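Local structure of type IV pilus secretin PilQ family protein (Vibrio cholerae, 6W6M) at residues 262-268 and 290-295; 329-335 and 414-420; 523-529 and 554-560. The protein forms a 14-subunit secretin channel in the outer membrane that is required for natural competence and probably lets the type IVa competence pilus pass. Residues are numbered along the deposited sequence.

Contact 1. Residues 262-268 and 290-295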
# COMPACT_ATOMS: atom_id res chain seq x y z
N ALA A 262 -46.96 -3.99 -24.64
CA ALA A 262 -45.51 -3.92 -24.56
C ALA A 262 -45.14 -2.94 -23.46
O ALA A 262 -45.95 -2.09 -23.07
CB ALA A 262 -44.90 -3.49 -25.89
N LYS A 263 -43.93 -3.08 -22.94
CA LYS A 263 -43.45 -2.15 -21.93
C LYS A 263 -43.02 -0.85 -22.58
O LYS A 263 -42.34 -0.84 -23.60
CB LYS A 263 -42.28 -2.75 -21.16
CG LYS A 263 -42.56 -4.04 -20.46
CD LYS A 263 -41.44 -4.36 -19.50
CE LYS A 263 -41.55 -5.77 -18.96
NZ LYS A 263 -41.30 -6.78 -20.01
N ALA A 264 -43.41 0.27 -21.96
CA ALA A 264 -43.07 1.57 -22.53
C ALA A 264 -41.59 1.89 -22.38
O ALA A 264 -41.05 2.66 -23.17
CB ALA A 264 -43.91 2.66 -21.87
N SER A 265 -40.92 1.32 -21.38
CA SER A 265 -39.50 1.60 -21.20
C SER A 265 -38.67 1.01 -22.33
O SER A 265 -37.75 1.67 -22.84
CB SER A 265 -39.03 1.07 -19.85
OG SER A 265 -39.38 -0.29 -19.69
N ASP A 266 -38.99 -0.21 -22.76
CA ASP A 266 -38.29 -0.80 -23.89
C ASP A 266 -38.49 0.02 -25.16
O ASP A 266 -37.54 0.24 -25.92
CB ASP A 266 -38.77 -2.23 -24.10
CG ASP A 266 -38.51 -3.11 -22.89
OD1 ASP A 266 -37.60 -2.78 -22.10
OD2 ASP A 266 -39.21 -4.13 -22.73
N ILE A 267 -39.72 0.47 -25.40
CA ILE A 267 -40.01 1.24 -26.61
C ILE A 267 -39.32 2.60 -26.57
O ILE A 267 -38.79 3.07 -27.58
CB ILE A 267 -41.53 1.36 -26.80
CG1 ILE A 267 -42.08 0.05 -27.33
CG2 ILE A 267 -41.86 2.49 -27.74
CD1 ILE A 267 -43.53 0.09 -27.67
N ALA A 268 -39.29 3.24 -25.40
CA ALA A 268 -38.56 4.49 -25.29
C ALA A 268 -37.07 4.30 -25.47
O ALA A 268 -36.37 5.22 -25.92
CB ALA A 268 -38.85 5.15 -23.95
N GLU A 290 -44.36 5.56 -16.02
CA GLU A 290 -44.47 4.15 -15.67
C GLU A 290 -45.78 3.81 -15.00
O GLU A 290 -46.25 2.68 -15.13
CB GLU A 290 -43.32 3.76 -14.75
CG GLU A 290 -42.18 3.05 -15.45
CD GLU A 290 -42.52 1.62 -15.81
OE1 GLU A 290 -43.16 0.94 -14.99
OE2 GLU A 290 -42.17 1.19 -16.93
N ARG A 291 -46.38 4.75 -14.27
CA ARG A 291 -47.60 4.47 -13.54
C ARG A 291 -48.71 3.99 -14.47
O ARG A 291 -49.46 3.06 -14.14
CB ARG A 291 -48.03 5.71 -12.77
CG ARG A 291 -48.81 5.45 -11.53
CD ARG A 291 -49.21 6.75 -10.88
NE ARG A 291 -50.35 7.35 -11.55
CZ ARG A 291 -51.59 7.28 -11.10
NH1 ARG A 291 -51.86 6.64 -9.98
NH2 ARG A 291 -52.57 7.85 -11.78
N THR A 292 -48.83 4.62 -15.64
CA THR A 292 -49.90 4.33 -16.58
C THR A 292 -49.41 3.75 -17.89
O THR A 292 -50.19 3.64 -18.83
CB THR A 292 -50.72 5.60 -16.85
OG1 THR A 292 -49.87 6.61 -17.38
CG2 THR A 292 -51.36 6.12 -15.58
N ASN A 293 -48.13 3.37 -17.98
CA ASN A 293 -47.55 2.75 -19.18
C ASN A 293 -47.74 3.64 -20.41
O ASN A 293 -48.45 3.30 -21.35
CB ASN A 293 -48.15 1.36 -19.41
CG ASN A 293 -47.40 0.56 -20.45
OD1 ASN A 293 -46.19 0.70 -20.61
ND2 ASN A 293 -48.10 -0.30 -21.16
N SER A 294 -47.10 4.82 -20.37
CA SER A 294 -47.30 5.80 -21.43
C SER A 294 -46.00 6.49 -21.78
O SER A 294 -45.07 6.57 -20.98
CB SER A 294 -48.34 6.85 -21.05
OG SER A 294 -49.62 6.26 -20.90
N LEU A 295 -45.94 7.01 -23.01
CA LEU A 295 -44.84 7.83 -23.47
C LEU A 295 -45.30 9.28 -23.60
O LEU A 295 -46.47 9.55 -23.87
CB LEU A 295 -44.32 7.34 -24.82
CG LEU A 295 -43.43 6.11 -24.73
CD1 LEU A 295 -43.01 5.64 -26.10
CD2 LEU A 295 -42.23 6.43 -23.88

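Contact 2. Residues 329-335 and 414-420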
# COMPACT_ATOMS: atom_id res chain seq x y z
N THR A 329 -31.89 -42.83 -17.98
CA THR A 329 -30.67 -43.61 -17.82
C THR A 329 -30.98 -45.04 -17.39
O THR A 329 -31.90 -45.27 -16.61
CB THR A 329 -29.71 -42.97 -16.82
OG1 THR A 329 -28.46 -43.67 -16.87
CG2 THR A 329 -30.24 -43.05 -15.43
N VAL A 330 -30.19 -45.98 -17.91
CA VAL A 330 -30.36 -47.41 -17.67
C VAL A 330 -29.01 -48.03 -17.34
O VAL A 330 -28.01 -47.74 -17.99
CB VAL A 330 -31.00 -48.11 -18.88
CG1 VAL A 330 -31.05 -49.59 -18.68
CG2 VAL A 330 -32.40 -47.59 -19.13
N LYS A 331 -28.99 -48.90 -16.33
CA LYS A 331 -27.74 -49.53 -15.89
C LYS A 331 -27.95 -51.03 -15.69
O LYS A 331 -29.02 -51.43 -15.22
CB LYS A 331 -27.24 -48.93 -14.58
CG LYS A 331 -26.79 -47.51 -14.68
CD LYS A 331 -26.34 -47.01 -13.34
CE LYS A 331 -25.86 -45.58 -13.44
NZ LYS A 331 -25.43 -45.03 -12.12
N GLU A 332 -26.93 -51.83 -16.00
CA GLU A 332 -26.92 -53.26 -15.72
C GLU A 332 -25.54 -53.72 -15.29
O GLU A 332 -24.52 -53.19 -15.74
CB GLU A 332 -27.34 -54.08 -16.93
CG GLU A 332 -28.76 -53.92 -17.36
CD GLU A 332 -29.03 -54.73 -18.60
OE1 GLU A 332 -28.05 -55.23 -19.20
OE2 GLU A 332 -30.21 -54.85 -19.00
N GLY A 333 -25.51 -54.77 -14.47
CA GLY A 333 -24.25 -55.32 -14.01
C GLY A 333 -24.28 -56.79 -13.62
O GLY A 333 -25.31 -57.28 -13.14
N ASN A 334 -23.17 -57.50 -13.82
CA ASN A 334 -23.05 -58.91 -13.47
C ASN A 334 -21.67 -59.21 -12.90
O ASN A 334 -20.67 -58.64 -13.33
CB ASN A 334 -23.28 -59.81 -14.68
CG ASN A 334 -24.71 -59.83 -15.12
OD1 ASN A 334 -25.61 -59.54 -14.34
ND2 ASN A 334 -24.94 -60.16 -16.38
N LEU A 335 -21.61 -60.15 -11.96
CA LEU A 335 -20.35 -60.51 -11.32
C LEU A 335 -20.37 -61.98 -10.92
O LEU A 335 -21.42 -62.49 -10.51
CB LEU A 335 -20.11 -59.63 -10.10
CG LEU A 335 -18.77 -59.70 -9.39
CD1 LEU A 335 -18.42 -58.37 -8.84
CD2 LEU A 335 -18.86 -60.70 -8.28
N ASN A 414 -23.64 -62.37 -8.53
CA ASN A 414 -24.74 -61.42 -8.37
C ASN A 414 -24.94 -60.59 -9.62
O ASN A 414 -24.18 -60.69 -10.59
CB ASN A 414 -24.55 -60.52 -7.15
CG ASN A 414 -23.47 -59.53 -7.32
OD1 ASN A 414 -22.47 -59.80 -7.98
ND2 ASN A 414 -23.63 -58.37 -6.71
N GLU A 415 -25.99 -59.78 -9.59
CA GLU A 415 -26.58 -59.19 -10.77
C GLU A 415 -27.47 -58.02 -10.38
O GLU A 415 -28.11 -58.04 -9.33
CB GLU A 415 -27.37 -60.25 -11.52
CG GLU A 415 -28.54 -59.76 -12.28
CD GLU A 415 -29.27 -60.89 -12.96
OE1 GLU A 415 -29.35 -61.98 -12.37
OE2 GLU A 415 -29.76 -60.69 -14.09
N SER A 416 -27.52 -56.99 -11.22
CA SER A 416 -28.21 -55.77 -10.83
C SER A 416 -28.71 -54.99 -12.03
O SER A 416 -28.14 -55.08 -13.12
CB SER A 416 -27.29 -54.89 -9.98
OG SER A 416 -27.94 -53.69 -9.63
N LYS A 417 -29.77 -54.21 -11.82
CA LYS A 417 -30.41 -53.38 -12.83
C LYS A 417 -30.87 -52.07 -12.20
O LYS A 417 -31.13 -52.00 -11.00
CB LYS A 417 -31.63 -54.07 -13.44
CG LYS A 417 -31.32 -55.25 -14.30
CD LYS A 417 -32.59 -55.94 -14.73
CE LYS A 417 -33.42 -55.05 -15.63
NZ LYS A 417 -34.62 -55.74 -16.16
N ALA A 418 -30.98 -51.03 -13.02
CA ALA A 418 -31.51 -49.77 -12.53
C ALA A 418 -32.00 -48.92 -13.69
O ALA A 418 -31.51 -49.07 -14.81
CB ALA A 418 -30.47 -48.99 -11.72
N GLU A 419 -32.95 -48.04 -13.41
CA GLU A 419 -33.50 -47.16 -14.44
C GLU A 419 -34.10 -45.91 -13.82
O GLU A 419 -34.93 -46.00 -12.92
CB GLU A 419 -34.57 -47.86 -15.26
CG GLU A 419 -35.09 -47.00 -16.36
CD GLU A 419 -36.11 -47.72 -17.19
OE1 GLU A 419 -36.41 -48.88 -16.87
OE2 GLU A 419 -36.59 -47.12 -18.18
N ILE A 420 -33.72 -44.74 -14.34
CA ILE A 420 -34.18 -43.46 -13.81
C ILE A 420 -34.70 -42.60 -14.95
O ILE A 420 -34.14 -42.61 -16.05
CB ILE A 420 -33.06 -42.73 -13.05
CG1 ILE A 420 -32.69 -43.51 -11.80
CG2 ILE A 420 -33.48 -41.35 -12.67
CD1 ILE A 420 -31.44 -43.02 -11.14

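Contact 3. Residues 523-529 and 554-560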
# COMPACT_ATOMS: atom_id res chain seq x y z
N ILE A 523 -24.88 -40.90 -24.03
CA ILE A 523 -23.59 -41.54 -23.76
C ILE A 523 -23.83 -43.02 -23.54
O ILE A 523 -24.76 -43.41 -22.83
CB ILE A 523 -22.87 -40.92 -22.55
CG1 ILE A 523 -22.46 -39.48 -22.84
CG2 ILE A 523 -21.62 -41.70 -22.21
CD1 ILE A 523 -21.99 -38.72 -21.65
N PHE A 524 -23.00 -43.85 -24.15
CA PHE A 524 -23.08 -45.30 -24.03
C PHE A 524 -21.78 -45.83 -23.45
O PHE A 524 -20.70 -45.37 -23.83
CB PHE A 524 -23.35 -45.93 -25.39
CG PHE A 524 -23.38 -47.43 -25.37
CD1 PHE A 524 -24.51 -48.11 -24.94
CD2 PHE A 524 -22.29 -48.17 -25.80
CE1 PHE A 524 -24.53 -49.48 -24.93
CE2 PHE A 524 -22.31 -49.54 -25.78
CZ PHE A 524 -23.44 -50.19 -25.34
N GLN A 525 -21.86 -46.78 -22.52
CA GLN A 525 -20.65 -47.37 -21.96
C GLN A 525 -20.80 -48.87 -21.77
O GLN A 525 -21.88 -49.36 -21.48
CB GLN A 525 -20.29 -46.75 -20.62
CG GLN A 525 -19.88 -45.32 -20.69
CD GLN A 525 -19.60 -44.75 -19.35
OE1 GLN A 525 -18.85 -43.79 -19.22
NE2 GLN A 525 -20.20 -45.32 -18.32
N HIS A 526 -19.68 -49.58 -21.90
CA HIS A 526 -19.64 -51.02 -21.73
C HIS A 526 -18.29 -51.41 -21.16
O HIS A 526 -17.28 -50.78 -21.46
CB HIS A 526 -19.90 -51.71 -23.06
CG HIS A 526 -19.93 -53.20 -22.96
ND1 HIS A 526 -20.85 -53.88 -22.20
CD2 HIS A 526 -19.15 -54.14 -23.54
CE1 HIS A 526 -20.64 -55.17 -22.31
NE2 HIS A 526 -19.61 -55.36 -23.12
N SER A 527 -18.25 -52.45 -20.33
CA SER A 527 -16.96 -52.90 -19.82
C SER A 527 -17.00 -54.37 -19.43
O SER A 527 -18.04 -54.87 -19.01
CB SER A 527 -16.52 -52.06 -18.62
OG SER A 527 -17.41 -52.22 -17.54
N ILE A 528 -15.86 -55.05 -19.55
CA ILE A 528 -15.72 -56.48 -19.29
C ILE A 528 -14.36 -56.75 -18.66
O ILE A 528 -13.34 -56.30 -19.19
CB ILE A 528 -15.86 -57.31 -20.59
CG1 ILE A 528 -17.27 -57.20 -21.15
CG2 ILE A 528 -15.58 -58.75 -20.32
CD1 ILE A 528 -17.40 -57.77 -22.53
N ASN A 529 -14.34 -57.50 -17.57
CA ASN A 529 -13.09 -57.88 -16.91
C ASN A 529 -13.05 -59.37 -16.63
O ASN A 529 -14.07 -59.96 -16.24
CB ASN A 529 -12.90 -57.16 -15.57
CG ASN A 529 -12.61 -55.71 -15.73
OD1 ASN A 529 -12.13 -55.28 -16.78
ND2 ASN A 529 -12.92 -54.93 -14.71
N GLN A 554 -16.44 -60.06 -14.51
CA GLN A 554 -17.34 -58.95 -14.24
C GLN A 554 -17.73 -58.25 -15.53
O GLN A 554 -16.96 -58.25 -16.50
CB GLN A 554 -16.70 -57.96 -13.28
CG GLN A 554 -17.61 -56.87 -12.85
CD GLN A 554 -16.99 -56.03 -11.78
OE1 GLN A 554 -15.90 -56.32 -11.30
NE2 GLN A 554 -17.67 -54.95 -11.42
N MET A 555 -18.96 -57.76 -15.63
CA MET A 555 -19.45 -57.05 -16.81
C MET A 555 -20.42 -55.92 -16.44
O MET A 555 -21.30 -56.12 -15.60
CB MET A 555 -20.12 -58.02 -17.79
CG MET A 555 -20.74 -57.34 -19.00
SD MET A 555 -21.48 -58.48 -20.18
CE MET A 555 -22.96 -58.98 -19.30
N GLY A 556 -20.28 -54.75 -17.07
CA GLY A 556 -21.16 -53.62 -16.79
C GLY A 556 -21.60 -52.94 -18.07
O GLY A 556 -20.90 -52.97 -19.08
N LYS A 557 -22.77 -52.30 -18.00
CA LYS A 557 -23.30 -51.59 -19.16
C LYS A 557 -24.15 -50.42 -18.71
O LYS A 557 -24.94 -50.54 -17.77
CB LYS A 557 -24.12 -52.52 -20.04
CG LYS A 557 -25.01 -51.80 -21.00
CD LYS A 557 -25.76 -52.74 -21.89
CE LYS A 557 -24.82 -53.40 -22.87
NZ LYS A 557 -25.58 -54.13 -23.91
N SER A 558 -24.02 -49.29 -19.41
CA SER A 558 -24.73 -48.08 -19.01
C SER A 558 -25.15 -47.29 -20.24
O SER A 558 -24.48 -47.30 -21.27
CB SER A 558 -23.85 -47.20 -18.12
OG SER A 558 -24.52 -46.01 -17.78
N GLU A 559 -26.27 -46.57 -20.12
CA GLU A 559 -26.78 -45.81 -21.25
C GLU A 559 -27.56 -44.59 -20.78
O GLU A 559 -28.39 -44.70 -19.87
CB GLU A 559 -27.65 -46.68 -22.13
CG GLU A 559 -28.16 -45.99 -23.35
CD GLU A 559 -28.98 -46.92 -24.20
OE1 GLU A 559 -29.16 -48.09 -23.78
OE2 GLU A 559 -29.44 -46.50 -25.28
N LEU A 560 -27.27 -43.44 -21.38
CA LEU A 560 -27.95 -42.17 -21.04
C LEU A 560 -28.45 -41.51 -22.32
O LEU A 560 -27.73 -41.55 -23.33
CB LEU A 560 -26.95 -41.26 -20.31
CG LEU A 560 -27.25 -39.77 -20.38
CD1 LEU A 560 -28.18 -39.35 -19.26
CD2 LEU A 560 -25.97 -38.95 -20.34

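Contact 1. Residues 262-268 and 290-295
E290 opens the loop that faces the start of helix 264-271. Its side chain drifts toward that helix, but E290 OE2 stops 4.2 Å from S265 OG, at the edge of the contact. T292 turns the other way and ties its OG1 back to D289, the last residue of the preceding strand. N293 then does the polar work. Its phi/psi of 57/65 is left-handed, and with S294 it faces D289 in a G1 beta bulge as strand 294-299 begins. The side-chain amide reaches the residues flanking the N-cap, K263: N293 OD1 accepts a weak hydrogen bond from A264 N (3.1 Å), the first NH of the helix, while N293 ND2 gives a weak one to A262 O (3.4 Å). The surrounding order of strand, helix, two strands and helix is that of a secretin N domain, the small periplasmic ring-forming module; here the neighbouring subunits come close, with Q469 of one packing on N293 and R291 of another on A262. S294 points away from the helix, though its backbone N lies 4.1 Å from A264 CB. L295 swings back toward it and supplies the apolar part: L295 CD1 packs on I267 CG2 at 3.7 Å and L295 CD2 on A268 CB at 3.6 Å, with I259 and I288 also touching the leucine.

Contact 2. Residues 329-335 and 414-420
Eight backbone hydrogen bonds join these two strands, which run antiparallel (177°) with their axes 4.7 Å apart. They come in reciprocal pairs at alternate residues. T329 N to I420 O and I420 N to T329 O are both 3.0 Å; K331 N to A418 O is 2.9 Å, answered by A418 N to K331 O at 3.0 Å. G333 with S416 and L335 with N414 repeat the pattern, so the register holds without a bulge from end to end. Between the pairs, CA-H...O contacts fill in, such as E419 CA to T329 O at 3.3 Å and E332 CA to S416 O at 3.4 Å. This is a piece of the long-stranded barrel of the secretin domain, built jointly by all the subunits: strand 320-347 continues on its far edge to strand 549-568, through V330, E332 and N334, whereas 414-420 pairs with a strand of a neighbouring subunit, carrying the sheet across the interface. Side chains make lighter contacts. V330, E332, N334, E415, K417 and E419 share one face, where V330 CG2 lies 3.9 Å from E419 CG and the stems of E332 and K417 run side by side, CG to CG 4.2 Å; their charged ends diverge, with E332 OE2 5.3 Å from K417 NZ. On the other face T329 CG2 meets I420 CB at 3.7 Å, and L335 CB sits 3.2 Å from N414 OD1. K331 CB approaches A418 CB to 4.3 Å before its fully extended chain leads off.

Contact 3. Residues 523-529 and 554-560
The backbone ladder is the strongest element: eight hydrogen bonds between exactly antiparallel segments (180°). I523, Q525, S527 and N529 each exchange two with L560, S558, G556 and Q554 respectively; N529 N to Q554 O, at 2.9 Å and 173°, is the straightest. Strands 518-534 and 549-568 are neighbours in the barrel wall of the secretin domain. The first of them pairs at its outer edge with a strand of a neighbouring subunit, and the second, through M555, K557 and E559, with strand 320-347 of the same chain. CA-H...O contacts knit the intervening positions, for instance M555 CA to S527 O at 3.4 Å. The polar end of Q554 finds its partner nearby on its own strand, OE1 bonding Y552 OH. Side chains then pack on each face. On that of I523, Q525, S527 and N529, I523 CD1 touches L560 CD2 at 4.2 Å; these two are buried, unlike the more polar positions farther along. On the opposite face F524 CZ lies 4.3 Å from K557 CE, F524 CD1 4.4 Å from E559 CB, and I528 CG1 4.1 Å from M555 CG. The methionine also forms a Met-aromatic contact with H526: M555 SD stands 5.1 Å from the centroid of the imidazole, at the ring's edge.

How the contacts relate
Along the chain the contacts follow in series, each closing before the next opens. Contact 1 belongs to a small N domain and lies about 58 Å, centre to centre, from both others, on the opposite side of the chain's centre. Contacts 2 and 3 are only about 10 Å apart between centres and share one sheet: strands 320-347 and 549-568 are neighbours, joined by probable hydrogen bonds V330 N to E559 O (3.0 Å) and N334 N to M555 O (2.9 Å). Across the subunit the order is therefore 404-429, 320-347, 549-568, 518-534, and the two outer strands pair with adjoining subunits, which lets the 14 copies close a continuous wall.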